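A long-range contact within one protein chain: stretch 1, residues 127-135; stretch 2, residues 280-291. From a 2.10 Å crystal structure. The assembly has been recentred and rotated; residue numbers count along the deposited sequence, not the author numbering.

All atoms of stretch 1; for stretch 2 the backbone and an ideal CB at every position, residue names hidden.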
# COMPACT_ATOMS: atom_id res chain seq x y z
N PRO A 127 13.36 -3.11 -3.58
CA PRO A 127 12.91 -1.72 -3.69
C PRO A 127 11.46 -1.68 -4.07
O PRO A 127 11.00 -2.53 -4.84
CB PRO A 127 13.79 -1.13 -4.81
CG PRO A 127 14.33 -2.28 -5.54
CD PRO A 127 14.35 -3.47 -4.62
N VAL A 128 10.75 -0.71 -3.53
CA VAL A 128 9.32 -0.58 -3.75
C VAL A 128 9.06 0.87 -4.07
O VAL A 128 9.68 1.76 -3.48
CB VAL A 128 8.54 -1.02 -2.50
CG1 VAL A 128 7.07 -0.67 -2.60
CG2 VAL A 128 8.73 -2.53 -2.26
N ASP A 129 8.18 1.12 -5.04
CA ASP A 129 7.87 2.50 -5.44
C ASP A 129 6.83 3.11 -4.49
O ASP A 129 5.98 2.40 -3.96
CB ASP A 129 7.34 2.56 -6.89
CG ASP A 129 8.24 1.82 -7.90
OD1 ASP A 129 9.47 1.65 -7.63
OD2 ASP A 129 7.72 1.40 -8.96
N VAL A 130 6.90 4.43 -4.31
CA VAL A 130 5.95 5.14 -3.47
C VAL A 130 5.35 6.27 -4.26
O VAL A 130 6.07 7.08 -4.85
CB VAL A 130 6.65 5.72 -2.22
CG1 VAL A 130 5.70 6.65 -1.45
CG2 VAL A 130 7.20 4.58 -1.33
N ALA A 131 4.02 6.37 -4.25
CA ALA A 131 3.34 7.39 -5.03
C ALA A 131 3.23 8.71 -4.26
O ALA A 131 3.26 8.73 -3.03
CB ALA A 131 1.94 6.88 -5.45
N LYS A 132 3.08 9.80 -5.02
CA LYS A 132 2.81 11.13 -4.45
C LYS A 132 1.66 11.82 -5.17
O LYS A 132 1.74 12.10 -6.37
CB LYS A 132 4.04 12.02 -4.55
CG LYS A 132 4.58 12.49 -3.22
CD LYS A 132 5.22 13.86 -3.33
CE LYS A 132 6.49 13.95 -2.50
NZ LYS A 132 6.97 15.36 -2.35
N ALA A 133 0.59 12.11 -4.43
CA ALA A 133 -0.54 12.85 -5.00
C ALA A 133 -0.68 14.21 -4.30
O ALA A 133 -0.90 14.27 -3.10
CB ALA A 133 -1.82 12.04 -4.86
N ASN A 134 -0.54 15.30 -5.06
CA ASN A 134 -0.55 16.64 -4.48
C ASN A 134 0.29 16.67 -3.21
O ASN A 134 -0.19 17.08 -2.15
CB ASN A 134 -1.99 17.10 -4.15
CG ASN A 134 -2.81 17.43 -5.39
OD1 ASN A 134 -2.27 17.52 -6.50
ND2 ASN A 134 -4.12 17.64 -5.21
N GLY A 135 1.53 16.20 -3.30
CA GLY A 135 2.42 16.17 -2.14
C GLY A 135 1.91 15.37 -0.95
O GLY A 135 2.16 15.73 0.20
N UNK A 280 -7.54 14.70 0.26
CA UNK A 280 -7.20 15.32 -1.01
C UNK A 280 -8.49 15.57 -1.77
O UNK A 280 -9.57 15.22 -1.31
CB UNK A 280 -6.24 14.45 -1.82
N UNK A 281 -8.36 16.16 -2.95
CA UNK A 281 -9.50 16.40 -3.80
C UNK A 281 -8.99 16.95 -5.12
O UNK A 281 -7.91 17.53 -5.17
CB UNK A 281 -10.50 17.36 -3.14
N UNK A 282 -9.76 16.74 -6.18
CA UNK A 282 -9.39 17.24 -7.50
C UNK A 282 -9.33 18.77 -7.51
O UNK A 282 -9.98 19.42 -6.69
CB UNK A 282 -10.38 16.74 -8.55
N UNK A 283 -8.55 19.36 -8.43
CA UNK A 283 -7.67 18.63 -9.37
C UNK A 283 -6.46 18.07 -8.64
O UNK A 283 -6.22 18.43 -7.48
CB UNK A 283 -7.21 19.54 -10.51
N UNK A 284 -5.69 17.22 -9.31
CA UNK A 284 -4.63 16.47 -8.64
C UNK A 284 -3.51 16.04 -9.59
O UNK A 284 -3.77 15.53 -10.69
CB UNK A 284 -5.22 15.24 -7.96
N UNK A 285 -2.27 16.27 -9.15
CA UNK A 285 -1.08 15.84 -9.87
C UNK A 285 -0.47 14.64 -9.15
O UNK A 285 -0.34 14.63 -7.92
CB UNK A 285 -0.07 16.98 -9.99
N UNK A 286 -0.11 13.61 -9.92
CA UNK A 286 0.46 12.41 -9.33
C UNK A 286 1.81 12.07 -9.95
O UNK A 286 1.97 12.06 -11.18
CB UNK A 286 -0.50 11.23 -9.49
N UNK A 287 2.76 11.78 -9.06
CA UNK A 287 4.14 11.42 -9.41
C UNK A 287 4.48 10.09 -8.73
O UNK A 287 3.92 9.76 -7.69
CB UNK A 287 5.12 12.52 -8.99
N UNK A 288 5.43 9.36 -9.30
CA UNK A 288 5.89 8.14 -8.66
C UNK A 288 7.34 8.27 -8.23
O UNK A 288 8.19 8.70 -9.00
CB UNK A 288 5.72 6.94 -9.60
N UNK A 289 7.64 7.88 -6.99
CA UNK A 289 9.03 7.83 -6.52
C UNK A 289 9.58 6.41 -6.62
O UNK A 289 9.29 5.53 -5.81
CB UNK A 289 9.13 8.33 -5.08
N UNK A 290 10.41 6.19 -7.63
CA UNK A 290 10.86 4.85 -7.92
C UNK A 290 11.80 4.33 -6.84
O UNK A 290 12.74 5.00 -6.44
CB UNK A 290 11.55 4.81 -9.29
N UNK A 291 11.53 3.13 -6.35
CA UNK A 291 12.39 2.49 -5.37
C UNK A 291 12.62 3.31 -4.12
O UNK A 291 13.68 3.25 -3.53
CB UNK A 291 13.74 2.17 -6.01

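Strand 284-289 of stretch 2 runs antiparallel to strand 127-133, and the backbone pairing largely sets which positions can face stretch 1.

Position 280 directs its CA-to-CB bond toward stretch 1, with the ideal CB 5.1 Å from Asn134 ND2 and 5.5 Å from Ala133 O. The small Ala133 leaves space that a medium or large apolar side chain could fill. The residue is Leu280, whose CD1 lies 4.0 Å from Ala133 CB and whose CD2 packs 3.5 Å from Asn134 CB.

Positions 281 and 282 point away and find nothing of stretch 1 near their ideal CB atoms, so many residues would suit. They are His281, whose ND1 donates to Thr282 O at 3.1 Å, and Thr282. Position 283 points sideways into space that stretch 1 leaves empty; the peptide bond before it is cis, which with phi of -73° strongly favours proline. It is Pro283, and its carbonyl O accepts a hydrogen bond from Asn134 ND2 at 3.2 Å.

At position 284 the ideal CB lies only 3.8 Å from Asn134 ND2, with the methyl of Ala133 nearby. A small side chain such as alanine, serine or cysteine would fit readily. Cys284 places SG 3.9 Å from Ala133 CB and 3.4 Å from Asn134 ND2.

Position 285 points sideways, its ideal CB 4.2 Å from Asn134 OD1, and its backbone does most of the bonding: the N donates to Asn134 OD1 and the O accepts from Asn134 N, both at 2.9 Å. Polar or long side chains are plausible. Gln285 leads its end away from stretch 1, toward the side chain of position 287.

Position 286 pairs with Ala133 without hydrogen bonds between the two, and shares a sheet face with that methyl; valine, isoleucine or leucine would suit. Ile286 brings CG1 to 4.3 Å from Ala133 CB.

Position 287 forms a hydrogen-bonded pair with Lys132, beside which an acidic, polar or beta-branched residue would be reasonable. It is Glu287, but its end leads away, and its OE1 accepts a hydrogen bond from Gln285 NE2 at 2.9 Å. The pair is joined through the backbone: Lys132 N to Glu287 O at 2.8 Å and Glu287 N to Lys132 O at 2.9 Å.

Position 288 lies on the face of Ala131, whose small methyl leaves room for a larger apolar group. Leu288 reaches back, with CD1 4.4 Å from Ala131 CB and CD2 3.6 Å from Asp129 OD2.

Position 289 pairs with Val130, on the face it shares with Lys132, and favours an apolar side chain. Leu289 sets its CD1 4.5 Å from Lys132 CE, while its backbone N and O bond Val130 O at 2.8 Å and Val130 N at 3.0 Å.

Position 290 points away overall, and a polar residue is natural; it is Gln290, whose CG passes 3.6 Å from Asp129 OD1. At position 291, phi of 57° favours glycine, and an ideal CB would sit 3.5 Å from Pro127 CB. Gly291 N donates to Asp129 OD1 at 2.8 Å.

Stretch 2 (280-291) LHTPCQIELLQG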
# COMPACT_ATOMS: atom_id res chain seq x y z
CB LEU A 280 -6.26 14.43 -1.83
CG LEU A 280 -4.81 14.29 -1.36
CD1 LEU A 280 -4.20 12.99 -1.84
CD2 LEU A 280 -3.98 15.48 -1.81
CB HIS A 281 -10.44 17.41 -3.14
CG HIS A 281 -9.77 18.68 -2.76
ND1 HIS A 281 -9.25 19.56 -3.69
CD2 HIS A 281 -9.49 19.21 -1.54
CE1 HIS A 281 -8.70 20.59 -3.06
NE2 HIS A 281 -8.83 20.40 -1.76
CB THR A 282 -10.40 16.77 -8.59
OG1 THR A 282 -11.74 17.04 -8.17
CG2 THR A 282 -10.25 15.27 -8.84
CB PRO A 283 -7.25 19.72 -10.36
CG PRO A 283 -7.34 20.99 -9.59
CD PRO A 283 -8.50 20.81 -8.65
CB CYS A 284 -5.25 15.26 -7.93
SG CYS A 284 -4.20 14.53 -6.68
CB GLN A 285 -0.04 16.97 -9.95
CG GLN A 285 1.24 16.62 -10.72
CD GLN A 285 1.01 16.35 -12.22
OE1 GLN A 285 0.06 16.85 -12.81
NE2 GLN A 285 1.91 15.56 -12.83
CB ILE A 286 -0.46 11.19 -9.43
CG1 ILE A 286 -1.91 11.57 -9.12
CG2 ILE A 286 0.04 10.09 -8.50
CD1 ILE A 286 -2.84 10.39 -9.00
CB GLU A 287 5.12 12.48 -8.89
CG GLU A 287 4.75 13.92 -9.22
CD GLU A 287 4.90 14.24 -10.70
OE1 GLU A 287 4.28 15.22 -11.16
OE2 GLU A 287 5.65 13.51 -11.40
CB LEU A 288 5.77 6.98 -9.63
CG LEU A 288 6.16 5.67 -8.97
CD1 LEU A 288 4.97 5.11 -8.18
CD2 LEU A 288 6.66 4.67 -9.97
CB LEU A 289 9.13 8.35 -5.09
CG LEU A 289 8.49 9.72 -4.88
CD1 LEU A 289 8.43 10.03 -3.37
CD2 LEU A 289 9.24 10.80 -5.66
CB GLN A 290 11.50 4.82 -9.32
CG GLN A 290 11.53 3.46 -9.96
CD GLN A 290 11.85 3.51 -11.46
OE1 GLN A 290 11.59 4.51 -12.15
NE2 GLN A 290 12.42 2.42 -11.97
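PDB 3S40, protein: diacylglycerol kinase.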